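Local coordinates for geranylgeranyl pyrophosphate synthetase (Pyrococcus horikoshii, PDB 1WY0), which probably condenses isopentenyl diphosphate with allylic diphosphates to build geranylgeranyl diphosphate, a precursor of archaeal membrane lipids, at residues S163-E168 and I246-F251. Numbering follows the deposited sequence.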
ATOM      1  N   SER A 163     -20.132 -20.853   3.092  1.00 47.94           N
ATOM      2  CA  SER A 163     -20.462 -21.515   1.836  1.00 45.63           C
ATOM      3  C   SER A 163     -21.344 -20.734   0.863  1.00 44.54           C
ATOM      4  O   SER A 163     -21.083 -20.758  -0.339  1.00 44.95           O
ATOM      5  CB  SER A 163     -21.107 -22.870   2.111  1.00 46.41           C
ATOM      6  OG  SER A 163     -20.207 -23.735   2.776  1.00 47.11           O
ATOM      7  N   THR A 164     -22.370 -20.046   1.363  1.00 43.00           N
ATOM      8  CA  THR A 164     -23.272 -19.290   0.489  1.00 41.91           C
ATOM      9  C   THR A 164     -23.207 -17.777   0.679  1.00 41.55           C
ATOM     10  O   THR A 164     -22.755 -17.293   1.713  1.00 42.45           O
ATOM     11  CB  THR A 164     -24.764 -19.732   0.675  1.00 42.93           C
ATOM     12  OG1 THR A 164     -25.246 -19.315   1.962  1.00 41.71           O
ATOM     13  CG2 THR A 164     -24.894 -21.247   0.566  1.00 40.98           C
ATOM     14  N   VAL A 165     -23.655 -17.039  -0.336  1.00 40.96           N
ATOM     15  CA  VAL A 165     -23.680 -15.577  -0.310  1.00 40.51           C
ATOM     16  C   VAL A 165     -24.968 -15.144  -0.980  1.00 39.43           C
ATOM     17  O   VAL A 165     -25.578 -15.924  -1.697  1.00 39.90           O
ATOM     18  CB  VAL A 165     -22.514 -14.931  -1.120  1.00 40.58           C
ATOM     19  CG1 VAL A 165     -21.183 -15.162  -0.428  1.00 42.39           C
ATOM     20  CG2 VAL A 165     -22.494 -15.497  -2.526  1.00 40.25           C
ATOM     21  N   THR A 166     -25.365 -13.897  -0.761  1.00 39.82           N
ATOM     22  CA  THR A 166     -26.583 -13.370  -1.362  1.00 39.03           C
ATOM     23  C   THR A 166     -26.228 -12.472  -2.535  1.00 38.67           C
ATOM     24  O   THR A 166     -25.093 -12.017  -2.656  1.00 38.84           O
ATOM     25  CB  THR A 166     -27.400 -12.536  -0.347  1.00 40.03           C
ATOM     26  OG1 THR A 166     -26.775 -11.258  -0.155  1.00 38.67           O
ATOM     27  CG2 THR A 166     -27.486 -13.271   0.990  1.00 39.31           C
ATOM     28  N   ILE A 167     -27.199 -12.222  -3.405  1.00 37.98           N
ATOM     29  CA  ILE A 167     -26.967 -11.368  -4.552  1.00 38.44           C
ATOM     30  C   ILE A 167     -26.515 -10.012  -4.038  1.00 40.87           C
ATOM     31  O   ILE A 167     -25.644  -9.375  -4.624  1.00 40.65           O
ATOM     32  CB  ILE A 167     -28.257 -11.187  -5.390  1.00 37.91           C
ATOM     33  CG1 ILE A 167     -28.588 -12.485  -6.139  1.00 38.34           C
ATOM     34  CG2 ILE A 167     -28.104 -10.022  -6.351  1.00 35.45           C
ATOM     35  CD1 ILE A 167     -29.938 -12.450  -6.853  1.00 39.17           C
ATOM     36  N   GLU A 168     -27.116  -9.579  -2.936  1.00 41.78           N
ATOM     37  CA  GLU A 168     -26.796  -8.292  -2.340  1.00 43.28           C
ATOM     38  C   GLU A 168     -25.369  -8.239  -1.802  1.00 42.21           C
ATOM     39  O   GLU A 168     -24.697  -7.217  -1.909  1.00 41.65           O
ATOM     40  CB  GLU A 168     -27.763  -7.994  -1.197  1.00 45.69           C
ATOM     41  CG  GLU A 168     -27.485  -6.665  -0.531  1.00 50.60           C
ATOM     42  CD  GLU A 168     -28.188  -6.536   0.789  1.00 53.57           C
ATOM     43  OE1 GLU A 168     -29.444  -6.518   0.785  1.00 53.83           O
ATOM     44  OE2 GLU A 168     -27.480  -6.464   1.828  1.00 56.36           O
ATOM     45  N   ILE A 246     -23.603 -15.319 -10.463  1.00 30.83           N
ATOM     46  CA  ILE A 246     -24.278 -16.526 -10.916  1.00 31.89           C
ATOM     47  C   ILE A 246     -24.524 -17.472  -9.743  1.00 32.84           C
ATOM     48  O   ILE A 246     -25.614 -18.021  -9.578  1.00 34.47           O
ATOM     49  CB  ILE A 246     -23.431 -17.250 -11.981  1.00 32.77           C
ATOM     50  CG1 ILE A 246     -23.158 -16.298 -13.147  1.00 33.38           C
ATOM     51  CG2 ILE A 246     -24.149 -18.506 -12.465  1.00 32.65           C
ATOM     52  CD1 ILE A 246     -22.046 -16.744 -14.071  1.00 36.36           C
ATOM     53  N   VAL A 247     -23.497 -17.659  -8.924  1.00 33.49           N
ATOM     54  CA  VAL A 247     -23.588 -18.533  -7.766  1.00 32.09           C
ATOM     55  C   VAL A 247     -24.514 -17.923  -6.706  1.00 32.48           C
ATOM     56  O   VAL A 247     -25.223 -18.646  -6.003  1.00 30.17           O
ATOM     57  CB  VAL A 247     -22.180 -18.767  -7.182  1.00 33.82           C
ATOM     58  CG1 VAL A 247     -22.267 -19.448  -5.853  1.00 36.71           C
ATOM     59  CG2 VAL A 247     -21.372 -19.616  -8.131  1.00 34.97           C
ATOM     60  N   ALA A 248     -24.511 -16.595  -6.585  1.00 31.75           N
ATOM     61  CA  ALA A 248     -25.381 -15.937  -5.613  1.00 32.78           C
ATOM     62  C   ALA A 248     -26.843 -16.132  -6.026  1.00 32.94           C
ATOM     63  O   ALA A 248     -27.700 -16.411  -5.187  1.00 32.76           O
ATOM     64  CB  ALA A 248     -25.056 -14.452  -5.518  1.00 30.80           C
ATOM     65  N   HIS A 249     -27.129 -15.981  -7.314  1.00 33.30           N
ATOM     66  CA  HIS A 249     -28.493 -16.163  -7.796  1.00 34.37           C
ATOM     67  C   HIS A 249     -28.935 -17.596  -7.549  1.00 34.82           C
ATOM     68  O   HIS A 249     -30.067 -17.844  -7.146  1.00 36.76           O
ATOM     69  CB  HIS A 249     -28.590 -15.871  -9.292  1.00 35.39           C
ATOM     70  CG  HIS A 249     -29.949 -16.130  -9.868  1.00 36.48           C
ATOM     71  ND1 HIS A 249     -30.343 -17.370 -10.323  1.00 37.57           N
ATOM     72  CD2 HIS A 249     -30.989 -15.298 -10.103  1.00 38.40           C
ATOM     73  CE1 HIS A 249     -31.566 -17.292 -10.816  1.00 38.21           C
ATOM     74  NE2 HIS A 249     -31.980 -16.044 -10.695  1.00 37.89           N
ATOM     75  N   PHE A 250     -28.043 -18.545  -7.792  1.00 33.83           N
ATOM     76  CA  PHE A 250     -28.399 -19.953  -7.602  1.00 33.59           C
ATOM     77  C   PHE A 250     -28.738 -20.280  -6.142  1.00 34.17           C
ATOM     78  O   PHE A 250     -29.716 -20.949  -5.829  1.00 34.71           O
ATOM     79  CB  PHE A 250     -27.228 -20.819  -8.065  1.00 31.33           C
ATOM     80  CG  PHE A 250     -27.429 -22.227  -7.588  1.00 30.67           C
ATOM     81  CD1 PHE A 250     -26.768 -22.667  -6.449  1.00 29.58           C
ATOM     82  CD2 PHE A 250     -28.240 -23.091  -8.303  1.00 33.42           C
ATOM     83  CE1 PHE A 250     -26.920 -23.980  -6.025  1.00 31.15           C
ATOM     84  CE2 PHE A 250     -28.391 -24.407  -7.873  1.00 31.31           C
ATOM     85  CZ  PHE A 250     -27.734 -24.855  -6.733  1.00 30.92           C
ATOM     86  N   PHE A 251     -27.860 -19.820  -5.227  1.00 34.98           N
ATOM     87  CA  PHE A 251     -28.110 -20.055  -3.805  1.00 36.68           C
ATOM     88  C   PHE A 251     -29.414 -19.393  -3.338  1.00 37.07           C
ATOM     89  O   PHE A 251     -30.086 -19.849  -2.422  1.00 35.57           O
ATOM     90  CB  PHE A 251     -26.932 -19.499  -2.998  1.00 36.90           C
ATOM     91  CG  PHE A 251     -25.781 -20.463  -3.046  1.00 38.86           C
ATOM     92  CD1 PHE A 251     -26.022 -21.827  -3.147  1.00 39.12           C
ATOM     93  CD2 PHE A 251     -24.482 -19.986  -2.969  1.00 39.76           C
ATOM     94  CE1 PHE A 251     -24.957 -22.717  -3.176  1.00 40.81           C
ATOM     95  CE2 PHE A 251     -23.420 -20.885  -2.999  1.00 41.07           C
ATOM     96  CZ  PHE A 251     -23.652 -22.249  -3.102  1.00 40.45           C
TER
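Thr-164 lays its methyl group on the ring of Phe-251 in a CH-pi contact: CG2 sits 3.6 Å from the ring centroid and only 6° off the ring normal, so the methyl lies over the middle of one face, with the CB-CG2 bond running nearly flat above the ring. A chi1 of 70° puts OG1 between the backbone N and the carbonyl carbon, which leaves CG2 anti to that carbon and over the ring. CB lies over the same face, 3.7 Å from Phe-251 CD2. Threonine suits this place because it offers an apolar methyl to the ring and still carries a hydroxyl at a partly exposed site. The Ser-163 carbonyl also approaches the ring obliquely, with O 3.5 Å from Phe-251 CE2. Phe-251 also meets Phe-262 and Leu-263 of helix 256-264, and Ser-163 touches Leu-263 too.

The contact belongs to the all-helical polyprenyl synthetase fold. Here the loop leading into helix 167-193 runs across the short helix 245-253. Thr-166 takes the N-cap position, where its short hydroxyl side chain can reach a first-turn N-H: OG1 is hydrogen-bonded to Glu-169 N. The N-H of Ile-167 is hydrogen-bonded to Glu-252 OE1, whose negative charge would be expected to favour the helix N-terminus.

Aliphatic packing centres on Ala-248, whose single methyl points at segment 163-168, where loop passes into helix, and lets the backbones come close, with CA atoms of Ile-167 and Ala-248 5.0 Å apart. Branched Val-165 and Ile-167 offer it a methyl and a methylene: CG2 and CG1 respectively each lie 4.1 Å from Ala-248 CB. Ile-167 CG1 also lies 4.0 Å from His-249 N. The imidazole of His-249 is stacked on Tyr-302, and its ND1 is hydrogen-bonded to Ser-299 OG, both on helix 299-315.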